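Putative TetR-family transcriptional regulator (Streptomyces coelicolor, PDB 2HXO) probably acts as a DNA-binding transcription factor of the TetR family, recognising cis-regulatory DNA through a helix-turn-helix motif. Local coordinates at the interface of chains A and B. Coordinates in Å, arbitrary orientation; residue numbers count along the deposited sequence, not the author numbering. Chains: chain A/B, Putative TetR-family transcriptional regulator.

Contact 1: the interface of chains A and B. Residues chain A 190-191, 194, 199, 202; chain B 120, 125-126, 129.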
ATOM      1  N   ALA A 190      -7.857  11.904  20.259  1.00 60.22           N
ATOM      2  CA  ALA A 190      -7.965  10.528  20.740  1.00 58.74           C
ATOM      3  C   ALA A 190      -6.615  10.018  21.238  1.00 58.07           C
ATOM      4  O   ALA A 190      -6.538   9.379  22.288  1.00 57.53           O
ATOM      5  CB  ALA A 190      -8.485   9.623  19.633  1.00 59.20           C
ATOM      6  N   TRP A 191      -5.555  10.299  20.479  1.00 57.17           N
ATOM      7  CA  TRP A 191      -4.205   9.869  20.849  1.00 57.25           C
ATOM      8  C   TRP A 191      -3.720  10.599  22.092  1.00 57.76           C
ATOM      9  O   TRP A 191      -3.031  10.021  22.933  1.00 57.10           O
ATOM     10  CB  TRP A 191      -3.229  10.101  19.687  1.00 56.09           C
ATOM     11  CG  TRP A 191      -3.330   9.056  18.612  1.00 55.89           C
ATOM     12  CD1 TRP A 191      -4.331   8.137  18.460  1.00 54.55           C
ATOM     13  CD2 TRP A 191      -2.405   8.822  17.540  1.00 55.81           C
ATOM     14  NE1 TRP A 191      -4.086   7.347  17.367  1.00 56.02           N
ATOM     15  CE2 TRP A 191      -2.913   7.740  16.781  1.00 55.86           C
ATOM     16  CE3 TRP A 191      -1.197   9.416  17.146  1.00 55.62           C
ATOM     17  CZ2 TRP A 191      -2.255   7.239  15.647  1.00 55.73           C
ATOM     18  CZ3 TRP A 191      -0.539   8.916  16.012  1.00 55.65           C
ATOM     19  CH2 TRP A 191      -1.073   7.838  15.280  1.00 55.86           C
ATOM     20  N   LEU A 194      -4.094   8.817  25.256  1.00 55.47           N
ATOM     21  CA  LEU A 194      -3.305   7.634  25.572  1.00 55.09           C
ATOM     22  C   LEU A 194      -2.460   7.922  26.803  1.00 55.44           C
ATOM     23  O   LEU A 194      -2.068   9.065  27.035  1.00 55.99           O
ATOM     24  CB  LEU A 194      -2.410   7.268  24.383  1.00 53.48           C
ATOM     25  CG  LEU A 194      -3.158   6.758  23.146  1.00 53.02           C
ATOM     26  CD1 LEU A 194      -2.215   6.634  21.965  1.00 52.33           C
ATOM     27  CD2 LEU A 194      -3.798   5.420  23.464  1.00 52.84           C
ATOM     28  N   TYR A 199       2.670   5.442  26.300  1.00 45.92           N
ATOM     29  CA  TYR A 199       2.891   5.913  24.946  1.00 45.80           C
ATOM     30  C   TYR A 199       3.681   7.215  24.900  1.00 44.91           C
ATOM     31  O   TYR A 199       3.202   8.210  24.360  1.00 44.31           O
ATOM     32  CB  TYR A 199       1.555   6.119  24.226  1.00 45.59           C
ATOM     33  CG  TYR A 199       0.722   4.877  24.096  1.00 46.47           C
ATOM     34  CD1 TYR A 199      -0.016   4.390  25.177  1.00 47.23           C
ATOM     35  CD2 TYR A 199       0.641   4.199  22.885  1.00 46.51           C
ATOM     36  CE1 TYR A 199      -0.822   3.264  25.048  1.00 48.09           C
ATOM     37  CE2 TYR A 199      -0.159   3.072  22.740  1.00 47.63           C
ATOM     38  CZ  TYR A 199      -0.892   2.610  23.822  1.00 48.70           C
ATOM     39  OH  TYR A 199      -1.701   1.506  23.668  1.00 49.01           O
ATOM     40  N   THR A 202       4.124   8.506  21.027  1.00 47.36           N
ATOM     41  CA  THR A 202       2.849   8.900  20.441  1.00 48.32           C
ATOM     42  C   THR A 202       2.326  10.166  21.102  1.00 50.07           C
ATOM     43  O   THR A 202       1.789  11.050  20.436  1.00 49.90           O
ATOM     44  CB  THR A 202       1.792   7.770  20.578  1.00 47.67           C
ATOM     45  OG1 THR A 202       2.323   6.545  20.050  1.00 46.42           O
ATOM     46  CG2 THR A 202       0.530   8.122  19.815  1.00 45.94           C
TER
ATOM     47  N   PRO B 120     -10.520   6.476  13.961  1.00 69.99           N
ATOM     48  CA  PRO B 120      -9.774   7.451  14.767  1.00 68.94           C
ATOM     49  C   PRO B 120      -9.394   6.933  16.148  1.00 67.74           C
ATOM     50  O   PRO B 120      -8.312   7.219  16.654  1.00 67.03           O
ATOM     51  CB  PRO B 120     -10.736   8.636  14.842  1.00 69.15           C
ATOM     52  CG  PRO B 120     -12.068   7.965  14.842  1.00 70.00           C
ATOM     53  CD  PRO B 120     -11.897   6.953  13.732  1.00 70.06           C
ATOM     54  N   ALA B 125      -3.233   1.232  15.271  1.00 44.21           N
ATOM     55  CA  ALA B 125      -2.413   2.304  14.724  1.00 43.68           C
ATOM     56  C   ALA B 125      -1.420   2.887  15.738  1.00 42.54           C
ATOM     57  O   ALA B 125      -0.206   2.821  15.526  1.00 42.15           O
ATOM     58  CB  ALA B 125      -3.311   3.406  14.163  1.00 43.75           C
ATOM     59  N   PRO B 126      -1.917   3.449  16.853  1.00 41.35           N
ATOM     60  CA  PRO B 126      -1.017   4.023  17.858  1.00 41.23           C
ATOM     61  C   PRO B 126       0.032   3.057  18.396  1.00 40.93           C
ATOM     62  O   PRO B 126       1.145   3.468  18.710  1.00 40.84           O
ATOM     63  CB  PRO B 126      -1.974   4.527  18.944  1.00 41.59           C
ATOM     64  CG  PRO B 126      -3.177   3.650  18.788  1.00 42.46           C
ATOM     65  CD  PRO B 126      -3.319   3.547  17.291  1.00 42.41           C
ATOM     66  N   PHE B 129       2.610   2.724  15.721  1.00 39.22           N
ATOM     67  CA  PHE B 129       3.279   4.012  15.698  1.00 40.51           C
ATOM     68  C   PHE B 129       4.221   4.164  16.893  1.00 40.04           C
ATOM     69  O   PHE B 129       5.298   4.744  16.758  1.00 40.12           O
ATOM     70  CB  PHE B 129       2.229   5.124  15.695  1.00 42.79           C
ATOM     71  CG  PHE B 129       2.690   6.389  15.044  1.00 45.61           C
ATOM     72  CD1 PHE B 129       3.012   6.408  13.690  1.00 45.87           C
ATOM     73  CD2 PHE B 129       2.811   7.561  15.781  1.00 47.05           C
ATOM     74  CE1 PHE B 129       3.449   7.580  13.074  1.00 47.17           C
ATOM     75  CE2 PHE B 129       3.252   8.750  15.169  1.00 47.75           C
ATOM     76  CZ  PHE B 129       3.569   8.755  13.818  1.00 46.67           C
TER
HETATM   77  O   HOH W   1      -6.373   5.778  15.699  1.00 60.19           O
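A:Trp191 lays its indole across B:Pro126, a case of a flat aromatic group using face, rim and N-H at once. CB of the proline ring lies 3.8 Å above the indole plane, displaced toward the rim on the side of the pyrrole nitrogen. At the far end, the benzo corner CZ3 meets CD2 of B:Phe129 at 3.6 Å, the two aromatic side chains crossing at about a right angle. The indole N-H turns toward a water, NE1 standing 3.2 Å from its oxygen, and that water lies 2.6 Å from the backbone O of B:Pro120. The indole N-H thus reaches chain B by way of this water. An alanine in place of A:Trp191 would probably leave B:Pro126 and B:Phe129 facing a gap and the bridging water without its N-H donor.

Around the indole, CG2 of A:Thr202, from the same chain, lies on the same face of the indole as B:Pro126 and probably helps hold the ring's tilt. CD1 of A:Leu194 reaches CB of B:Pro126 at 3.7 Å, while its CD2 branch rests over the ring rim of A:Tyr199. With CG of A:Trp191 anti to the carbonyl carbon (chi1 -78°), the indole projects from the last turn of helix 182-191 onto the first two turns of helix 124-138 of chain B. The patch lies in the C-terminal helical region, within a two-fold symmetric interface that is probably the family's usual dimer interface.

Contact 2: the interface of chains A and B. Residues chain A 163, 166-167, 183; chain B 113, 116-118.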
ATOM      1  N   GLN A 163      -3.312   4.276   0.884  1.00 54.61           N
ATOM      2  CA  GLN A 163      -3.932   4.718   2.126  1.00 56.48           C
ATOM      3  C   GLN A 163      -4.658   6.037   1.882  1.00 57.42           C
ATOM      4  O   GLN A 163      -5.741   6.269   2.418  1.00 57.26           O
ATOM      5  CB  GLN A 163      -2.869   4.896   3.215  1.00 56.99           C
ATOM      6  CG  GLN A 163      -3.418   5.067   4.628  1.00 59.97           C
ATOM      7  CD  GLN A 163      -4.427   3.981   5.009  1.00 62.41           C
ATOM      8  OE1 GLN A 163      -4.299   2.822   4.606  1.00 63.34           O
ATOM      9  NE2 GLN A 163      -5.428   4.355   5.801  1.00 63.35           N
ATOM     10  N   ALA A 166      -8.038   5.542   0.494  1.00 72.01           N
ATOM     11  CA  ALA A 166      -8.957   5.095   1.539  1.00 74.15           C
ATOM     12  C   ALA A 166      -9.470   6.293   2.339  1.00 75.81           C
ATOM     13  O   ALA A 166     -10.672   6.421   2.578  1.00 75.72           O
ATOM     14  CB  ALA A 166      -8.258   4.100   2.459  1.00 73.87           C
ATOM     15  N   ASN A 167      -8.554   7.169   2.753  1.00 77.88           N
ATOM     16  CA  ASN A 167      -8.927   8.368   3.504  1.00 79.97           C
ATOM     17  C   ASN A 167      -8.009   9.548   3.156  1.00 81.37           C
ATOM     18  O   ASN A 167      -8.516  10.510   2.533  1.00 82.42           O
ATOM     19  CB  ASN A 167      -8.888   8.097   5.018  1.00 80.30           C
ATOM     20  CG  ASN A 167      -7.474   8.102   5.592  1.00 80.04           C
ATOM     21  OD1 ASN A 167      -6.595   7.379   5.125  1.00 79.00           O
ATOM     22  ND2 ASN A 167      -7.259   8.920   6.619  1.00 80.34           N
ATOM     23  N   PHE A 183     -11.035  13.772  10.183  1.00 86.83           N
ATOM     24  CA  PHE A 183     -10.477  12.535  10.715  1.00 85.45           C
ATOM     25  C   PHE A 183      -9.209  12.810  11.524  1.00 84.23           C
ATOM     26  O   PHE A 183      -9.041  12.290  12.629  1.00 84.01           O
ATOM     27  CB  PHE A 183     -10.164  11.575   9.560  1.00 86.45           C
ATOM     28  CG  PHE A 183      -9.538  10.272   9.992  1.00 87.08           C
ATOM     29  CD1 PHE A 183     -10.205   9.416  10.864  1.00 87.67           C
ATOM     30  CD2 PHE A 183      -8.282   9.900   9.518  1.00 87.23           C
ATOM     31  CE1 PHE A 183      -9.629   8.203  11.261  1.00 87.93           C
ATOM     32  CE2 PHE A 183      -7.697   8.692   9.907  1.00 87.55           C
ATOM     33  CZ  PHE A 183      -8.373   7.842  10.781  1.00 87.79           C
TER
ATOM     34  N   ALA B 113      -5.963  -0.884   6.553  1.00 61.06           N
ATOM     35  CA  ALA B 113      -6.254   0.291   5.733  1.00 62.10           C
ATOM     36  C   ALA B 113      -7.484   0.999   6.301  1.00 63.18           C
ATOM     37  O   ALA B 113      -7.539   2.223   6.379  1.00 63.75           O
ATOM     38  CB  ALA B 113      -6.515  -0.131   4.296  1.00 61.62           C
ATOM     39  N   LEU B 116      -6.671   2.766   9.609  1.00 68.12           N
ATOM     40  CA  LEU B 116      -5.985   4.054   9.482  1.00 69.14           C
ATOM     41  C   LEU B 116      -6.754   5.090   8.674  1.00 70.18           C
ATOM     42  O   LEU B 116      -6.300   6.227   8.528  1.00 71.00           O
ATOM     43  CB  LEU B 116      -4.612   3.859   8.832  1.00 68.67           C
ATOM     44  CG  LEU B 116      -3.690   2.816   9.457  1.00 68.58           C
ATOM     45  CD1 LEU B 116      -2.360   2.814   8.732  1.00 68.84           C
ATOM     46  CD2 LEU B 116      -3.488   3.123  10.920  1.00 69.46           C
ATOM     47  N   SER B 117      -7.914   4.706   8.154  1.00 71.53           N
ATOM     48  CA  SER B 117      -8.718   5.611   7.339  1.00 72.09           C
ATOM     49  C   SER B 117     -10.019   6.060   7.986  1.00 72.91           C
ATOM     50  O   SER B 117     -10.430   7.211   7.827  1.00 73.61           O
ATOM     51  CB  SER B 117      -9.044   4.949   6.000  1.00 72.32           C
ATOM     52  OG  SER B 117      -7.868   4.472   5.373  1.00 73.48           O
ATOM     53  N   ARG B 118     -10.676   5.158   8.709  1.00 73.15           N
ATOM     54  CA  ARG B 118     -11.945   5.500   9.338  1.00 73.93           C
ATOM     55  C   ARG B 118     -12.057   5.158  10.820  1.00 73.24           C
ATOM     56  O   ARG B 118     -13.134   5.293  11.398  1.00 73.64           O
ATOM     57  CB  ARG B 118     -13.100   4.811   8.605  1.00 75.16           C
ATOM     58  CG  ARG B 118     -13.133   5.026   7.105  1.00 77.87           C
ATOM     59  CD  ARG B 118     -12.372   3.934   6.365  1.00 79.66           C
ATOM     60  NE  ARG B 118     -12.506   4.073   4.916  1.00 80.68           N
ATOM     61  CZ  ARG B 118     -12.032   3.202   4.028  1.00 81.09           C
ATOM     62  NH1 ARG B 118     -11.388   2.116   4.434  1.00 81.00           N
ATOM     63  NH2 ARG B 118     -12.199   3.421   2.727  1.00 81.61           N
TER
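Helix 146-166 of chain A, through A:Gln163 and A:Ala166, meets the C-terminal end of helix 107-118 of chain B at B:Ala113 and B:Ser117, with A:Asn167 and the start of helix 182-191 alongside. The contact belongs to the C-terminal, tetracycline-repressor-like region of a TetR-family protein, the part through which such regulators typically dimerise, and shows how a helix end can be read by side-chain amides. NE2 of A:Gln163 donates to the backbone O of B:Ala113 at 3.1 Å, nearly straight (171° at the hydrogen), in the carbonyl plane and on a lone pair. A bend at chi2 (51°) turns the glutamine amide toward this oxygen, which also accepts from the hydroxyl of B:Ser117.

That hydroxyl, OG, lies 3.2 Å from OD1 of A:Asn167, approaching from above the carbonyl plane instead of on a lone pair. Its one hydrogen cannot serve both acceptors fully. NE2 of A:Gln163 could donate to OG as well, but the pair is too close for its details to be trusted. The asparagine amide lies against the serine, CG 3.3 Å from CA of B:Ser117, and CB of A:Ala166 packs on the serine CB at 3.7 Å.

On the other flank, A:Phe183 extends with CG anti to the backbone N (chi1 178°), presenting its face to the carbonyl O of B:Ser117, 3.5 Å above the ring centre. The O of B:Leu116 sits beside the CE2 corner of the same ring. NH2 of B:Arg118 comes within 3.4 Å of the backbone O of A:Ala166, a loose polar approach whose positive charge may partly offset the partial negative charge at the C-terminal end of chain A's helix 146-166.

The centres of the C-alpha atoms of contact 1 and contact 2 lie about 15 Å apart, and both draw on helix 182-191 of chain A: its first turn serves contact 2 and its last turn contact 1. In chain B the two are joined by the short connection between helices 107-118 and 124-138. A mainly apolar patch is thus paired with a more polar one. Two-fold symmetry repeats each with the chains exchanged, so one helix spanning both patches could help set the mutual orientation of the subunits, and hence probably of the DNA-binding regions.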